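Local coordinates for guanine nucleotide exchange protein (Legionella pneumophila, PDB 1XSZ) that probably acts as a guanine nucleotide exchange factor for ADP-ribosylation factors, its Sec7 active site covered by a C-terminal capping domain, at residues P103-K108 / K200-Y205; A275-Y280 / P294-Q299. All coordinates share one frame; numbering follows the deposited sequence. Where two conformers were deposited one is given.

Contact 1: P103-K108 / K200-Y205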
ATOM      1  N   PRO A 103       4.101   0.758   3.479  0.50 10.23           N
ATOM      2  CA  PRO A 103       3.246  -0.385   3.156  0.50 11.26           C
ATOM      3  C   PRO A 103       3.889  -1.164   2.008  0.50 11.28           C
ATOM      4  O   PRO A 103       4.642  -0.601   1.212  0.50 11.12           O
ATOM      5  CB  PRO A 103       1.927   0.270   2.750  0.50 11.66           C
ATOM      6  CG  PRO A 103       2.344   1.637   2.268  0.50 13.37           C
ATOM      7  CD  PRO A 103       3.391   2.031   3.269  0.50 11.81           C
ATOM      8  N   GLY A 104       3.603  -2.460   1.931  1.00 13.20           N
ATOM      9  CA  GLY A 104       4.168  -3.277   0.872  1.00 14.14           C
ATOM     10  C   GLY A 104       3.160  -3.497  -0.240  1.00 15.44           C
ATOM     11  O   GLY A 104       3.262  -4.460  -0.997  1.00 17.89           O
ATOM     12  N   GLU A 105       2.191  -2.592  -0.337  1.00 13.35           N
ATOM     13  CA  GLU A 105       1.135  -2.662  -1.343  1.00 13.43           C
ATOM     14  C   GLU A 105       1.246  -1.459  -2.267  1.00 13.35           C
ATOM     15  O   GLU A 105       1.331  -0.322  -1.808  1.00 13.09           O
ATOM     16  CB  GLU A 105      -0.225  -2.672  -0.655  1.00 13.13           C
ATOM     17  CG  GLU A 105      -0.411  -3.857   0.286  1.00 14.15           C
ATOM     18  CD  GLU A 105      -1.572  -3.653   1.227  1.00 14.13           C
ATOM     19  OE1 GLU A 105      -2.728  -3.669   0.766  1.00 15.20           O
ATOM     20  OE2 GLU A 105      -1.325  -3.457   2.436  1.00 15.59           O
ATOM     21  N   ALA A 106       1.208  -1.722  -3.568  1.00 13.10           N
ATOM     22  CA  ALA A 106       1.358  -0.693  -4.588  1.00 11.81           C
ATOM     23  C   ALA A 106       0.473   0.543  -4.481  1.00 12.72           C
ATOM     24  O   ALA A 106       0.974   1.669  -4.548  1.00 13.06           O
ATOM     25  CB  ALA A 106       1.196  -1.317  -5.965  1.00 12.55           C
ATOM     26  N   GLN A 107      -0.833   0.360  -4.330  1.00 12.33           N
ATOM     27  CA  GLN A 107      -1.708   1.524  -4.269  1.00 14.59           C
ATOM     28  C   GLN A 107      -1.476   2.387  -3.039  1.00 13.18           C
ATOM     29  O   GLN A 107      -1.642   3.607  -3.098  1.00 14.94           O
ATOM     30  CB  GLN A 107      -3.175   1.101  -4.367  1.00 16.32           C
ATOM     31  CG  GLN A 107      -3.531   0.513  -5.731  1.00 21.78           C
ATOM     32  CD  GLN A 107      -5.022   0.316  -5.926  1.00 26.18           C
ATOM     33  OE1 GLN A 107      -5.463  -0.148  -6.979  1.00 29.84           O
ATOM     34  NE2 GLN A 107      -5.808   0.668  -4.915  1.00 30.29           N
ATOM     35  N   LYS A 108      -1.079   1.765  -1.933  1.00 12.78           N
ATOM     36  CA  LYS A 108      -0.816   2.514  -0.709  1.00 11.76           C
ATOM     37  C   LYS A 108       0.473   3.314  -0.861  1.00 12.52           C
ATOM     38  O   LYS A 108       0.544   4.480  -0.459  1.00 12.74           O
ATOM     39  CB  LYS A 108      -0.736   1.557   0.482  1.00 11.08           C
ATOM     40  CG  LYS A 108      -2.089   0.984   0.854  1.00 12.68           C
ATOM     41  CD  LYS A 108      -1.988  -0.009   2.002  1.00 12.82           C
ATOM     42  CE  LYS A 108      -3.362  -0.519   2.387  1.00 14.60           C
ATOM     43  NZ  LYS A 108      -3.260  -1.635   3.375  1.00 16.27           N
ATOM     44  N   LYS A 200       6.968  -5.996   6.971  1.00 21.87           N
ATOM     45  CA  LYS A 200       7.276  -7.364   6.561  1.00 23.61           C
ATOM     46  C   LYS A 200       6.014  -8.114   6.145  1.00 20.90           C
ATOM     47  O   LYS A 200       6.078  -9.065   5.365  1.00 23.39           O
ATOM     48  CB  LYS A 200       7.992  -8.122   7.686  1.00 26.72           C
ATOM     49  CG  LYS A 200       7.217  -8.215   8.987  1.00 31.39           C
ATOM     50  CD  LYS A 200       8.003  -8.977  10.050  1.00 34.73           C
ATOM     51  CE  LYS A 200       9.316  -8.279  10.381  1.00 36.76           C
ATOM     52  NZ  LYS A 200      10.102  -9.028  11.404  1.00 38.86           N
ATOM     53  N   THR A 201       4.869  -7.669   6.659  1.00 18.14           N
ATOM     54  CA  THR A 201       3.585  -8.288   6.340  1.00 17.12           C
ATOM     55  C   THR A 201       2.533  -7.218   6.074  1.00 16.53           C
ATOM     56  O   THR A 201       2.640  -6.093   6.563  1.00 15.75           O
ATOM     57  CB  THR A 201       3.078  -9.178   7.497  1.00 16.18           C
ATOM     58  OG1 THR A 201       2.856  -8.371   8.659  1.00 18.40           O
ATOM     59  CG2 THR A 201       4.094 -10.266   7.826  1.00 17.69           C
ATOM     60  N   SER A 202       1.507  -7.578   5.307  1.00 14.87           N
ATOM     61  CA  SER A 202       0.428  -6.651   4.974  1.00 14.65           C
ATOM     62  C   SER A 202      -0.915  -7.160   5.499  1.00 13.64           C
ATOM     63  O   SER A 202      -1.088  -8.357   5.745  1.00 14.12           O
ATOM     64  CB  SER A 202       0.344  -6.467   3.456  1.00 16.04           C
ATOM     65  OG  SER A 202       1.536  -5.891   2.948  1.00 16.72           O
ATOM     66  N   PRO A 203      -1.882  -6.256   5.689  1.00 12.84           N
ATOM     67  CA  PRO A 203      -3.202  -6.651   6.188  1.00 13.00           C
ATOM     68  C   PRO A 203      -3.856  -7.730   5.326  1.00 13.53           C
ATOM     69  O   PRO A 203      -3.694  -7.748   4.102  1.00 13.80           O
ATOM     70  CB  PRO A 203      -3.998  -5.343   6.158  1.00 15.08           C
ATOM     71  CG  PRO A 203      -2.939  -4.296   6.330  1.00 15.04           C
ATOM     72  CD  PRO A 203      -1.811  -4.797   5.476  1.00 14.55           C
ATOM     73  N   GLY A 204      -4.585  -8.625   5.988  1.00 13.10           N
ATOM     74  CA  GLY A 204      -5.296  -9.680   5.285  1.00 12.55           C
ATOM     75  C   GLY A 204      -4.557 -10.992   5.163  1.00 12.23           C
ATOM     76  O   GLY A 204      -3.744 -11.343   6.015  1.00 12.88           O
ATOM     77  N   TYR A 205      -4.853 -11.721   4.095  1.00 11.97           N
ATOM     78  CA  TYR A 205      -4.223 -13.005   3.822  1.00 11.83           C
ATOM     79  C   TYR A 205      -3.172 -12.832   2.738  1.00 11.20           C
ATOM     80  O   TYR A 205      -3.457 -12.250   1.684  1.00 12.63           O
ATOM     81  CB  TYR A 205      -5.246 -14.014   3.276  1.00 11.89           C
ATOM     82  CG  TYR A 205      -6.485 -14.220   4.112  1.00 11.20           C
ATOM     83  CD1 TYR A 205      -6.451 -15.001   5.263  1.00 11.28           C
ATOM     84  CD2 TYR A 205      -7.699 -13.652   3.737  1.00 13.24           C
ATOM     85  CE1 TYR A 205      -7.598 -15.215   6.018  1.00 13.41           C
ATOM     86  CE2 TYR A 205      -8.851 -13.855   4.482  1.00 13.19           C
ATOM     87  CZ  TYR A 205      -8.796 -14.639   5.622  1.00 12.02           C
ATOM     88  OH  TYR A 205      -9.940 -14.854   6.345  1.00 12.97           O
TER
HETATM   89  O   HOH W   1       1.158  -3.208   3.416  1.00 16.22           O

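Contact 2: A275-Y280 / P294-Q299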
ATOM      1  N   ALA A 275     -14.249  -7.921  -1.392  1.00 18.27           N
ATOM      2  CA  ALA A 275     -12.897  -8.369  -1.104  1.00 18.43           C
ATOM      3  C   ALA A 275     -12.003  -7.934  -2.254  1.00 17.52           C
ATOM      4  O   ALA A 275     -12.444  -7.872  -3.402  1.00 19.20           O
ATOM      5  CB  ALA A 275     -12.860  -9.891  -0.958  1.00 17.60           C
ATOM      6  N   THR A 276     -10.757  -7.603  -1.945  1.00 15.52           N
ATOM      7  CA  THR A 276      -9.811  -7.215  -2.978  1.00 15.87           C
ATOM      8  C   THR A 276      -8.707  -8.258  -3.049  1.00 14.60           C
ATOM      9  O   THR A 276      -8.334  -8.872  -2.037  1.00 14.34           O
ATOM     10  CB  THR A 276      -9.171  -5.840  -2.711  1.00 16.12           C
ATOM     11  OG1 THR A 276      -8.559  -5.838  -1.417  1.00 16.00           O
ATOM     12  CG2 THR A 276     -10.214  -4.739  -2.799  1.00 16.87           C
ATOM     13  N   ILE A 277      -8.194  -8.469  -4.253  1.00 13.47           N
ATOM     14  CA  ILE A 277      -7.135  -9.432  -4.471  1.00 13.30           C
ATOM     15  C   ILE A 277      -6.040  -8.760  -5.282  1.00 13.27           C
ATOM     16  O   ILE A 277      -6.254  -8.365  -6.431  1.00 13.88           O
ATOM     17  CB  ILE A 277      -7.653 -10.672  -5.235  1.00 14.22           C
ATOM     18  CG1 ILE A 277      -8.804 -11.322  -4.463  1.00 16.79           C
ATOM     19  CG2 ILE A 277      -6.518 -11.659  -5.445  1.00 14.50           C
ATOM     20  CD1 ILE A 277      -9.398 -12.534  -5.163  1.00 17.98           C
ATOM     21  N   GLN A 278      -4.874  -8.600  -4.666  1.00 12.23           N
ATOM     22  CA  GLN A 278      -3.727  -7.983  -5.320  1.00 11.99           C
ATOM     23  C   GLN A 278      -2.765  -9.060  -5.779  1.00 12.54           C
ATOM     24  O   GLN A 278      -2.530 -10.034  -5.065  1.00 12.87           O
ATOM     25  CB  GLN A 278      -2.988  -7.066  -4.347  1.00 12.85           C
ATOM     26  CG  GLN A 278      -3.825  -5.979  -3.735  1.00 13.76           C
ATOM     27  CD  GLN A 278      -3.075  -5.263  -2.635  1.00 12.79           C
ATOM     28  OE1 GLN A 278      -1.971  -4.761  -2.849  1.00 14.81           O
ATOM     29  NE2 GLN A 278      -3.665  -5.217  -1.452  1.00 14.63           N
ATOM     30  N   VAL A 279      -2.183  -8.873  -6.954  1.00 12.66           N
ATOM     31  CA  VAL A 279      -1.235  -9.831  -7.492  1.00 12.56           C
ATOM     32  C   VAL A 279       0.103  -9.162  -7.784  1.00 12.97           C
ATOM     33  O   VAL A 279       0.146  -8.072  -8.358  1.00 13.11           O
ATOM     34  CB  VAL A 279      -1.772 -10.470  -8.796  1.00 13.62           C
ATOM     35  CG1 VAL A 279      -0.737 -11.407  -9.379  1.00 15.14           C
ATOM     36  CG2 VAL A 279      -3.067 -11.219  -8.513  1.00 15.42           C
ATOM     37  N   TYR A 280       1.185  -9.815  -7.375  1.00 11.74           N
ATOM     38  CA  TYR A 280       2.537  -9.323  -7.612  1.00 11.38           C
ATOM     39  C   TYR A 280       3.396 -10.455  -8.157  1.00 12.07           C
ATOM     40  O   TYR A 280       3.345 -11.570  -7.649  1.00 13.41           O
ATOM     41  CB  TYR A 280       3.200  -8.821  -6.319  1.00 12.24           C
ATOM     42  CG  TYR A 280       2.499  -7.671  -5.650  1.00 10.85           C
ATOM     43  CD1 TYR A 280       1.356  -7.880  -4.886  1.00 11.68           C
ATOM     44  CD2 TYR A 280       2.952  -6.360  -5.817  1.00 11.53           C
ATOM     45  CE1 TYR A 280       0.674  -6.817  -4.309  1.00 12.21           C
ATOM     46  CE2 TYR A 280       2.279  -5.290  -5.247  1.00 12.15           C
ATOM     47  CZ  TYR A 280       1.139  -5.522  -4.499  1.00 12.53           C
ATOM     48  OH  TYR A 280       0.443  -4.467  -3.966  1.00 13.13           O
ATOM     49  N   PRO A 294       6.311 -14.586  -6.039  1.00 13.81           N
ATOM     50  CA  PRO A 294       5.072 -13.911  -6.411  1.00 14.24           C
ATOM     51  C   PRO A 294       4.269 -13.781  -5.115  1.00 13.32           C
ATOM     52  O   PRO A 294       4.525 -14.504  -4.140  1.00 13.10           O
ATOM     53  CB  PRO A 294       4.427 -14.885  -7.396  1.00 15.00           C
ATOM     54  CG  PRO A 294       4.939 -16.212  -6.939  1.00 17.12           C
ATOM     55  CD  PRO A 294       6.387 -15.926  -6.647  1.00 13.92           C
ATOM     56  N   ARG A 295       3.305 -12.872  -5.097  1.00 12.89           N
ATOM     57  CA  ARG A 295       2.490 -12.667  -3.911  1.00 13.11           C
ATOM     58  C   ARG A 295       1.048 -12.424  -4.293  1.00 11.92           C
ATOM     59  O   ARG A 295       0.772 -11.833  -5.336  1.00 13.69           O
ATOM     60  CB  ARG A 295       2.959 -11.433  -3.135  1.00 14.30           C
ATOM     61  CG  ARG A 295       4.422 -11.397  -2.763  1.00 16.09           C
ATOM     62  CD  ARG A 295       4.862  -9.954  -2.553  1.00 17.82           C
ATOM     63  NE  ARG A 295       4.141  -9.299  -1.464  1.00 19.30           N
ATOM     64  CZ  ARG A 295       3.997  -7.981  -1.353  1.00 20.98           C
ATOM     65  NH1 ARG A 295       4.512  -7.179  -2.271  1.00 20.89           N
ATOM     66  NH2 ARG A 295       3.357  -7.468  -0.311  1.00 22.44           N
ATOM     67  N   VAL A 296       0.135 -12.882  -3.448  1.00 12.13           N
ATOM     68  CA  VAL A 296      -1.282 -12.632  -3.627  1.00 12.20           C
ATOM     69  C   VAL A 296      -1.742 -12.133  -2.260  1.00 11.78           C
ATOM     70  O   VAL A 296      -1.505 -12.788  -1.243  1.00 11.85           O
ATOM     71  CB  VAL A 296      -2.065 -13.901  -4.013  1.00 13.32           C
ATOM     72  CG1 VAL A 296      -3.558 -13.589  -4.056  1.00 15.34           C
ATOM     73  CG2 VAL A 296      -1.589 -14.417  -5.375  1.00 14.05           C
ATOM     74  N   ILE A 297      -2.359 -10.958  -2.231  1.00 11.51           N
ATOM     75  CA  ILE A 297      -2.846 -10.371  -0.989  1.00 12.10           C
ATOM     76  C   ILE A 297      -4.358 -10.238  -1.109  1.00 11.23           C
ATOM     77  O   ILE A 297      -4.862  -9.569  -2.018  1.00 12.38           O
ATOM     78  CB  ILE A 297      -2.211  -8.980  -0.730  1.00 12.55           C
ATOM     79  CG1 ILE A 297      -0.687  -9.115  -0.621  1.00 14.52           C
ATOM     80  CG2 ILE A 297      -2.785  -8.382   0.546  1.00 13.49           C
ATOM     81  CD1 ILE A 297       0.050  -7.790  -0.467  1.00 16.22           C
ATOM     82  N   ILE A 298      -5.077 -10.879  -0.191  1.00 12.53           N
ATOM     83  CA  ILE A 298      -6.535 -10.879  -0.190  1.00 12.15           C
ATOM     84  C   ILE A 298      -7.048 -10.181   1.057  1.00 12.11           C
ATOM     85  O   ILE A 298      -6.694 -10.560   2.175  1.00 11.99           O
ATOM     86  CB  ILE A 298      -7.070 -12.329  -0.225  1.00 12.74           C
ATOM     87  CG1 ILE A 298      -6.504 -13.049  -1.450  1.00 13.97           C
ATOM     88  CG2 ILE A 298      -8.587 -12.330  -0.246  1.00 14.23           C
ATOM     89  CD1 ILE A 298      -6.881 -14.521  -1.543  1.00 14.71           C
ATOM     90  N   GLN A 299      -7.886  -9.167   0.866  1.00 12.52           N
ATOM     91  CA  GLN A 299      -8.412  -8.400   1.986  1.00 13.89           C
ATOM     92  C   GLN A 299      -9.920  -8.237   1.944  1.00 14.00           C
ATOM     93  O   GLN A 299     -10.486  -7.888   0.912  1.00 15.48           O
ATOM     94  CB  GLN A 299      -7.771  -7.009   2.006  1.00 14.88           C
ATOM     95  CG  GLN A 299      -6.258  -7.039   2.088  1.00 15.03           C
ATOM     96  CD  GLN A 299      -5.621  -5.684   1.856  1.00 15.51           C
ATOM     97  OE1 GLN A 299      -6.214  -4.795   1.241  1.00 18.33           O
ATOM     98  NE2 GLN A 299      -4.393  -5.526   2.327  1.00 13.60           N
TER
HETATM   99  O   HOH W   2      -5.940  -7.044  -1.161  1.00 14.33           O
HETATM  100  O   HOH W   3      -8.586  -3.821   0.317  1.00 31.62           O

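Contact 1: P103-K108 / K200-Y205
The carboxylate of E105 faces S202 and P203 across a small interface bridged by one water. OE2 does the touching: it lies 3.4 Å from CD of P203 and 3.6 Å from CB of S202, the E105 and P203 side chains crossing obliquely. K108 comes to the same ring tip to tip, its extended chain placing NZ 4.0 Å from CG of P203. Within its own segment, NZ of K108 also forms a salt bridge with OE2 of E105 at 2.8 Å, meeting it on the syn side but 33° out of the carboxylate plane; the ammonium has a second anionic partner in D62. The water donates to OE2 of E105 at 2.7 Å, accepts from N of G104, and bonds OG of S202 at 2.7 Å. An ammonium and a water thus both hold OE2, while OE1 accepts from Q278 and Q299. The loop matches the glutamic-finger loop of Sec7 domains, with E105 probably the finger glutamate. E105 is the N-cap residue of helix 106-123 in the Sec7 domain, while P203 leads into strand 204-208 of the capping domain; helix 57-64 borders both through D62.

Contact 2: A275-Y280 / P294-Q299
I277 and V296 lie side by side and point the same way, with CG2 of I277 3.8 Å from CG1 of V296, and I277 also runs alongside I298. This apolar face of the antiparallel ladder, which V279 shares, is covered by helices 216-224 and 306-315, L221 and F218 reaching it from the first and A310 from the second. Between the strands, T276, Q278 and Y280 pair with Q299, I297 and R295, each pair exchanging two backbone hydrogen bonds; that from N of Q278 to O of I297 is 2.8 Å long and nearly straight at 172°.

The other face is mixed. CD1 of I297 comes within 4.0 Å of CE1 of Y280, and the guanidinium of R295 lies over a face of the same ring, the planes 26° apart, in a cation-pi stack with CZ 4.5 Å from the ring centroid. A bend at chi3 (62°) turns NE out of the line of the chain, and E206 pairs with it. OH of Y280 donates to OE1 of Q278 at 2.7 Å, in the plane of the amide carbonyl. Further along, one water links OG1 of T276, NE2 of Q278 and O of I297; a second joins OG1 of T276 to OE1 of Q299, whose NE2 donates to O of P203 and to OE1 of E105.

One face therefore serves the hydrophobic core of the capping domain, while the other offers fixed amides, a phenol and a guanidinium, chemistry suited to holding the loop that leads into helix 106-123 and the helix's first NH.

Contact 1 precedes contact 2 along the chain, and their centres lie about 9 Å apart. Contact 2 is built within the six-stranded antiparallel sheet of the capping domain, whereas contact 1 brings the Sec7 domain against the approach to strand 204-208, the neighbour of strand 295-300. The backbones meet where O of Y205 accepts from N of I298 at 2.8 Å. More telling is the polar face of contact 2: Q278 and Q299 both donate to OE1 of E105, OH of Y280 accepts from N of A106, and R295 reaches O of G104. The capping domain covers the active site, and here it holds the probable finger glutamate and its loop.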